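Local coordinates for protein putative N-acetylneuraminate lyase ([Ruminococcus] gnavus ATCC 29149, PDB 6RB7) that is a putative lyase of the dihydrodipicolinate synthetase family, a parallel alpha/beta-barrel protein that assembles as a tetramer, at residues K279-S282 and N286-A289; L180-F185 and K211-A216. All coordinates share one frame; numbering follows the deposited sequence.

Overall arrangement
From the N terminus, the chain builds a barrel of eight parallel strands wrapped by helices, and contact 2 is the first to close. It joins the start of helix 182-188 to the end of helix 204-214, shutting a loop of 25 residues that runs through strand 194-199, so two helices on the outside of the barrel are tied together. Contact 1 closes later, across a short turn between helix 263-281 and helix 287-299, with three residues between its segments, beyond the last barrel strand, 238-241. The two loops follow in series, neither nested nor crossed. They lie on opposite sides of the chain's centre, their own centres about 33 Å apart.

Contact 1. Residues K279-S282 and N286-A289; sequences KMCS and NMYA
Met287 meets both Met280 and Cys281 where helix 263-281 turns into helix 287-299. The sulfur of Cys281 lies against the thioether, with SG 3.6 Å from Met287 SD, and touches Met287 CG. From the preceding residue, Met280 CB packs on Met287 CG at 3.9 Å. No hydrogen bond crosses between the segments, so the join is apolar, and unbranched methionine suits it because one flexible chain can serve two neighbours. With CG anti to the backbone N (chi1 -168°), the Met287 chain runs out to these partners and then bends at its last torsion, placing CE 3.4 Å above the plane of the Tyr288 ring, offset toward the rim. Met280 reaches on to Val290, Ile291 and Ile294 of the second helix and also touches Ala324 of helix 317-335.

Lys279 O accepts from both Ser282 N and Ser282 OG, the hydroxyl lying 2.7 Å away in the carbonyl plane. Asn286 is the N-cap of the next helix: its OD1 takes Tyr288 N at 2.9 Å, from above the amide plane. A short polar side chain suits a helix start with unused N-H groups. Met287 lies beside bound Tris and glycerol and Tyr288 OH bonds the Tris, so a pocket may open here. The contact joins consecutive helices through sulfur and hydrocarbon, buried at Met280 and exposed at Cys281, flanked by side-chain-to-backbone bonds.

Contact 2. Residues L180-F185 and K211-A216; sequences LTQNLF and KQAAGA
Gln182 and Phe185, one turn apart on helix 182-188, face Ala213 and Ala214 at the end of helix 204-214, the nearest pair of alpha carbons, Gln182 CA and Ala213 CA, being 8.0 Å apart. Side chains must bridge that gap, and the larger of the touching ones come from the first helix. Phe185 does most of the work: its CG is anti to the backbone N (chi1 -172°), which carries the ring out so that CE2 rests 3.8 Å from Ala214 CB, with CZ almost as near. The methyl meets the ring obliquely. Phenylalanine suits this buried place because the ring also packs on Val197 of strand 194-199 and stands edge-to-face with Phe210, while Arg189 makes a cation-pi contact with it.

At the more open margin, Gln182 bends at its second torsion, bringing OE1 to 3.7 Å from Ala213 CB; this is plain packing, with no hydrogen bond. Alanine fits both places on the second helix, its single methyl being enough to meet a long partner.

Polar groups finish both helix ends. Thr181 is the N-cap of the first, its OG1 accepting from Leu184 N at 3.1 Å with an N-H...O angle of 158° and also bonding Glu148 OE2. At the other end Gly215 leaves the helix with positive phi, a conformation glycine adopts readily. Lys211 NZ folds down to Gly215 O at 2.9 Å and also pairs with Glu237. On this same turn, Gln212 NE2 donates to Tyr271 O of a neighbouring subunit. The chemistry implies that apolar packing of Phe185 and the alanines joins adjacent barrel helices, while the capping bond of Thr181, the Lys211 bonds and the Gln212 bond to the neighbouring subunit lie around it.

Contact 1. Residues K279-S282 and N286-A289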
ATOM      1  N   LYS A 279       7.959 -23.430   7.728  1.00 12.99           N
ATOM      2  CA  LYS A 279       9.059 -24.285   7.215  1.00 13.60           C
ATOM      3  C   LYS A 279       8.881 -24.521   5.703  1.00 14.87           C
ATOM      4  O   LYS A 279       9.844 -24.367   4.941  1.00 15.20           O
ATOM      5  CB  LYS A 279       9.087 -25.602   7.984  1.00 14.76           C
ATOM      6  CG  LYS A 279      10.204 -26.561   7.542  1.00 14.76           C
ATOM      7  CD  LYS A 279      11.579 -26.041   7.761  1.00 20.93           C
ATOM      8  CE  LYS A 279      11.903 -25.764   9.202  1.00 30.25           C
ATOM      9  NZ  LYS A 279      13.370 -25.529   9.342  1.00 30.70           N
ATOM     10  N   MET A 280       7.681 -24.834   5.247  1.00 12.85           N
ATOM     11  CA  MET A 280       7.485 -25.103   3.817  1.00 13.89           C
ATOM     12  C   MET A 280       7.767 -23.833   3.013  1.00 17.04           C
ATOM     13  O   MET A 280       8.234 -23.942   1.896  1.00 20.59           O
ATOM     14  CB  MET A 280       6.069 -25.574   3.542  1.00 14.88           C
ATOM     15  CG  MET A 280       5.766 -26.884   4.240  1.00 15.55           C
ATOM     16  SD  MET A 280       4.258 -27.705   3.679  1.00 16.96           S
ATOM     17  CE  MET A 280       3.030 -26.469   4.147  1.00 16.48           C
ATOM     18  N   CYS A 281       7.471 -22.661   3.558  1.00 14.39           N
ATOM     19  CA  CYS A 281       7.650 -21.383   2.811  1.00 15.61           C
ATOM     20  C   CYS A 281       9.101 -20.922   2.841  1.00 15.58           C
ATOM     21  O   CYS A 281       9.422 -19.946   2.124  1.00 17.61           O
ATOM     22  CB  CYS A 281       6.733 -20.324   3.398  1.00 16.88           C
ATOM     23  SG  CYS A 281       4.992 -20.622   3.001  1.00 18.78           S
ATOM     24  N   SER A 282       9.975 -21.590   3.592  1.00 16.75           N
ATOM     25  CA  SER A 282      11.406 -21.222   3.740  1.00 17.33           C
ATOM     26  C   SER A 282      12.248 -21.750   2.567  1.00 20.04           C
ATOM     27  O   SER A 282      13.426 -21.390   2.478  1.00 19.88           O
ATOM     28  CB  SER A 282      11.953 -21.674   5.061  1.00 17.14           C
ATOM     29  OG  SER A 282      12.207 -23.077   5.085  1.00 19.06           O
ATOM     30  N   ASN A 286       8.794 -23.102  -4.807  1.00 12.96           N
ATOM     31  CA  ASN A 286       7.438 -22.656  -4.430  1.00 12.72           C
ATOM     32  C   ASN A 286       6.871 -23.579  -3.343  1.00 11.03           C
ATOM     33  O   ASN A 286       7.111 -24.796  -3.330  1.00 11.95           O
ATOM     34  CB  ASN A 286       6.575 -22.646  -5.680  1.00 11.65           C
ATOM     35  CG  ASN A 286       5.155 -22.211  -5.395  1.00 14.56           C
ATOM     36  OD1 ASN A 286       4.276 -23.084  -5.276  1.00 18.42           O
ATOM     37  ND2 ASN A 286       4.954 -20.898  -5.321  1.00 14.05           N
ATOM     38  N   MET A 287       6.057 -23.002  -2.465  1.00 12.94           N
ATOM     39  CA  MET A 287       5.416 -23.781  -1.375  1.00 12.62           C
ATOM     40  C   MET A 287       4.655 -24.988  -1.930  1.00 11.02           C
ATOM     41  O   MET A 287       4.678 -26.050  -1.294  1.00 13.24           O
ATOM     42  CB  MET A 287       4.465 -22.937  -0.542  1.00 13.30           C
ATOM     43  CG  MET A 287       4.038 -23.670   0.754  1.00 14.91           C
ATOM     44  SD  MET A 287       2.594 -22.870   1.489  1.00 16.86           S
ATOM     45  CE  MET A 287       1.392 -23.253   0.225  1.00 21.52           C
ATOM     46  N   TYR A 288       3.943 -24.874  -3.057  1.00 12.00           N
ATOM     47  CA  TYR A 288       3.185 -26.014  -3.613  1.00 14.05           C
ATOM     48  C   TYR A 288       4.168 -27.092  -4.103  1.00 12.63           C
ATOM     49  O   TYR A 288       3.796 -28.258  -4.064  1.00 12.64           O
ATOM     50  CB  TYR A 288       2.131 -25.565  -4.620  1.00 13.62           C
ATOM     51  CG  TYR A 288       1.104 -24.685  -3.958  1.00 12.97           C
ATOM     52  CD1 TYR A 288       0.225 -25.206  -3.022  1.00 12.93           C
ATOM     53  CD2 TYR A 288       1.083 -23.323  -4.173  1.00 13.22           C
ATOM     54  CE1 TYR A 288      -0.678 -24.409  -2.345  1.00 14.19           C
ATOM     55  CE2 TYR A 288       0.192 -22.509  -3.483  1.00 12.49           C
ATOM     56  CZ  TYR A 288      -0.661 -23.051  -2.536  1.00 14.11           C
ATOM     57  OH  TYR A 288      -1.577 -22.258  -1.872  1.00 17.03           O
ATOM     58  N   ALA A 289       5.343 -26.689  -4.576  1.00 12.04           N
ATOM     59  CA  ALA A 289       6.393 -27.683  -4.976  1.00 14.74           C
ATOM     60  C   ALA A 289       6.832 -28.450  -3.723  1.00 13.51           C
ATOM     61  O   ALA A 289       7.045 -29.688  -3.805  1.00 15.05           O
ATOM     62  CB  ALA A 289       7.542 -26.997  -5.637  1.00 14.15           C
TER

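Contact 2. Residues L180-F185 and K211-A216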
ATOM      1  N   LEU A 180     -13.751  -7.377  -2.407  1.00 12.87           N
ATOM      2  CA  LEU A 180     -15.180  -7.440  -2.129  1.00 12.76           C
ATOM      3  C   LEU A 180     -15.505  -6.451  -1.027  1.00 14.91           C
ATOM      4  O   LEU A 180     -15.266  -6.729   0.141  1.00 17.15           O
ATOM      5  CB  LEU A 180     -15.602  -8.860  -1.750  1.00 12.65           C
ATOM      6  CG  LEU A 180     -17.092  -8.990  -1.446  1.00 12.44           C
ATOM      7  CD1 LEU A 180     -17.938  -8.771  -2.689  1.00 13.53           C
ATOM      8  CD2 LEU A 180     -17.385 -10.351  -0.837  1.00 12.96           C
ATOM      9  N   THR A 181     -16.041  -5.302  -1.409  1.00 14.04           N
ATOM     10  CA  THR A 181     -16.482  -4.285  -0.431  1.00 14.12           C
ATOM     11  C   THR A 181     -17.855  -4.655   0.124  1.00 16.83           C
ATOM     12  O   THR A 181     -18.583  -5.459  -0.473  1.00 14.99           O
ATOM     13  CB  THR A 181     -16.566  -2.926  -1.086  1.00 13.49           C
ATOM     14  OG1 THR A 181     -17.518  -2.954  -2.158  1.00 14.49           O
ATOM     15  CG2 THR A 181     -15.209  -2.480  -1.570  1.00 17.89           C
ATOM     16  N   GLN A 182     -18.267  -3.983   1.206  1.00 17.97           N
ATOM     17  CA  GLN A 182     -19.628  -4.236   1.733  1.00 21.53           C
ATOM     18  C   GLN A 182     -20.684  -3.895   0.684  1.00 16.99           C
ATOM     19  O   GLN A 182     -21.635  -4.670   0.514  1.00 17.39           O
ATOM     20  CB  GLN A 182     -19.880  -3.481   3.046  1.00 25.40           C
ATOM     21  CG  GLN A 182     -19.306  -4.167   4.301  1.00 39.13           C
ATOM     22  CD  GLN A 182     -19.225  -5.681   4.402  1.00 40.15           C
ATOM     23  OE1 GLN A 182     -20.205  -6.466   4.265  1.00 27.45           O
ATOM     24  NE2 GLN A 182     -18.003  -6.094   4.677  1.00 30.89           N
ATOM     25  N   ASN A 183     -20.514  -2.812  -0.076  1.00 16.23           N
ATOM     26  CA  ASN A 183     -21.499  -2.386  -1.096  1.00 15.52           C
ATOM     27  C   ASN A 183     -21.550  -3.434  -2.216  1.00 15.24           C
ATOM     28  O   ASN A 183     -22.651  -3.746  -2.719  1.00 15.99           O
ATOM     29  CB  ASN A 183     -21.171  -1.035  -1.716  1.00 20.02           C
ATOM     30  CG  ASN A 183     -21.478   0.123  -0.789  1.00 36.72           C
ATOM     31  OD1 ASN A 183     -22.147  -0.043   0.223  1.00 31.94           O
ATOM     32  ND2 ASN A 183     -21.010   1.310  -1.144  1.00 33.30           N
ATOM     33  N   LEU A 184     -20.385  -3.949  -2.645  1.00 13.96           N
ATOM     34  CA  LEU A 184     -20.386  -4.950  -3.727  1.00 13.74           C
ATOM     35  C   LEU A 184     -21.043  -6.233  -3.222  1.00 12.10           C
ATOM     36  O   LEU A 184     -21.756  -6.882  -4.001  1.00 13.24           O
ATOM     37  CB  LEU A 184     -18.962  -5.157  -4.228  1.00 11.74           C
ATOM     38  CG  LEU A 184     -18.783  -6.197  -5.317  1.00 13.09           C
ATOM     39  CD1 LEU A 184     -19.679  -6.047  -6.511  1.00 15.41           C
ATOM     40  CD2 LEU A 184     -17.322  -6.207  -5.751  1.00 16.45           C
ATOM     41  N   PHE A 185     -20.857  -6.581  -1.946  1.00 11.92           N
ATOM     42  CA  PHE A 185     -21.492  -7.800  -1.417  1.00 12.45           C
ATOM     43  C   PHE A 185     -23.016  -7.614  -1.371  1.00 13.24           C
ATOM     44  O   PHE A 185     -23.727  -8.561  -1.708  1.00 13.74           O
ATOM     45  CB  PHE A 185     -20.834  -8.190  -0.105  1.00 12.73           C
ATOM     46  CG  PHE A 185     -21.250  -9.527   0.452  1.00 13.04           C
ATOM     47  CD1 PHE A 185     -21.512 -10.626  -0.357  1.00 12.15           C
ATOM     48  CD2 PHE A 185     -21.265  -9.715   1.828  1.00 14.30           C
ATOM     49  CE1 PHE A 185     -21.829 -11.843   0.211  1.00 13.37           C
ATOM     50  CE2 PHE A 185     -21.606 -10.927   2.378  1.00 12.43           C
ATOM     51  CZ  PHE A 185     -21.893 -11.992   1.570  1.00 12.97           C
ATOM     52  N   LYS A 211     -20.254 -11.795   7.469  1.00 11.70           N
ATOM     53  CA  LYS A 211     -21.209 -12.714   8.151  1.00 11.63           C
ATOM     54  C   LYS A 211     -22.324 -11.884   8.786  1.00 13.16           C
ATOM     55  O   LYS A 211     -23.495 -12.246   8.691  1.00 14.06           O
ATOM     56  CB  LYS A 211     -20.492 -13.654   9.119  1.00 12.19           C
ATOM     57  CG  LYS A 211     -21.430 -14.642   9.815  1.00 12.67           C
ATOM     58  CD  LYS A 211     -22.198 -15.531   8.821  1.00 14.45           C
ATOM     59  CE  LYS A 211     -22.935 -16.645   9.524  1.00 16.23           C
ATOM     60  NZ  LYS A 211     -23.793 -17.385   8.580  1.00 17.88           N
ATOM     61  N   GLN A 212     -21.992 -10.789   9.458  1.00 11.89           N
ATOM     62  CA  GLN A 212     -23.009  -9.924  10.103  1.00 13.06           C
ATOM     63  C   GLN A 212     -23.943  -9.346   9.051  1.00 13.35           C
ATOM     64  O   GLN A 212     -25.162  -9.315   9.278  1.00 15.77           O
ATOM     65  CB  GLN A 212     -22.328  -8.856  10.948  1.00 15.13           C
ATOM     66  CG  GLN A 212     -23.312  -7.996  11.733  1.00 18.78           C
ATOM     67  CD  GLN A 212     -22.574  -7.299  12.865  1.00 32.98           C
ATOM     68  OE1 GLN A 212     -21.610  -6.549  12.623  1.00 25.86           O
ATOM     69  NE2 GLN A 212     -23.060  -7.499  14.092  1.00 25.16           N
ATOM     70  N   ALA A 213     -23.420  -8.888   7.920  1.00 13.17           N
ATOM     71  CA  ALA A 213     -24.247  -8.297   6.863  1.00 13.37           C
ATOM     72  C   ALA A 213     -25.169  -9.375   6.268  1.00 12.60           C
ATOM     73  O   ALA A 213     -26.328  -9.050   5.964  1.00 14.85           O
ATOM     74  CB  ALA A 213     -23.349  -7.725   5.780  1.00 15.51           C
ATOM     75  N   ALA A 214     -24.664 -10.565   6.027  1.00 14.23           N
ATOM     76  CA  ALA A 214     -25.352 -11.594   5.212  1.00 14.42           C
ATOM     77  C   ALA A 214     -26.320 -12.417   6.071  1.00 14.80           C
ATOM     78  O   ALA A 214     -27.440 -12.743   5.559  1.00 15.82           O
ATOM     79  CB  ALA A 214     -24.343 -12.465   4.533  1.00 13.24           C
ATOM     80  N   GLY A 215     -25.930 -12.787   7.282  1.00 15.27           N
ATOM     81  CA  GLY A 215     -26.761 -13.613   8.172  1.00 15.23           C
ATOM     82  C   GLY A 215     -26.680 -15.099   7.880  1.00 16.02           C
ATOM     83  O   GLY A 215     -25.706 -15.599   7.324  1.00 14.76           O
ATOM     84  N   ALA A 216     -27.643 -15.857   8.400  1.00 14.41           N
ATOM     85  CA  ALA A 216     -27.531 -17.316   8.523  1.00 15.89           C
ATOM     86  C   ALA A 216     -27.637 -18.067   7.184  1.00 16.85           C
ATOM     87  O   ALA A 216     -27.254 -19.222   7.165  1.00 18.42           O
ATOM     88  CB  ALA A 216     -28.604 -17.820   9.466  1.00 17.65           C
TER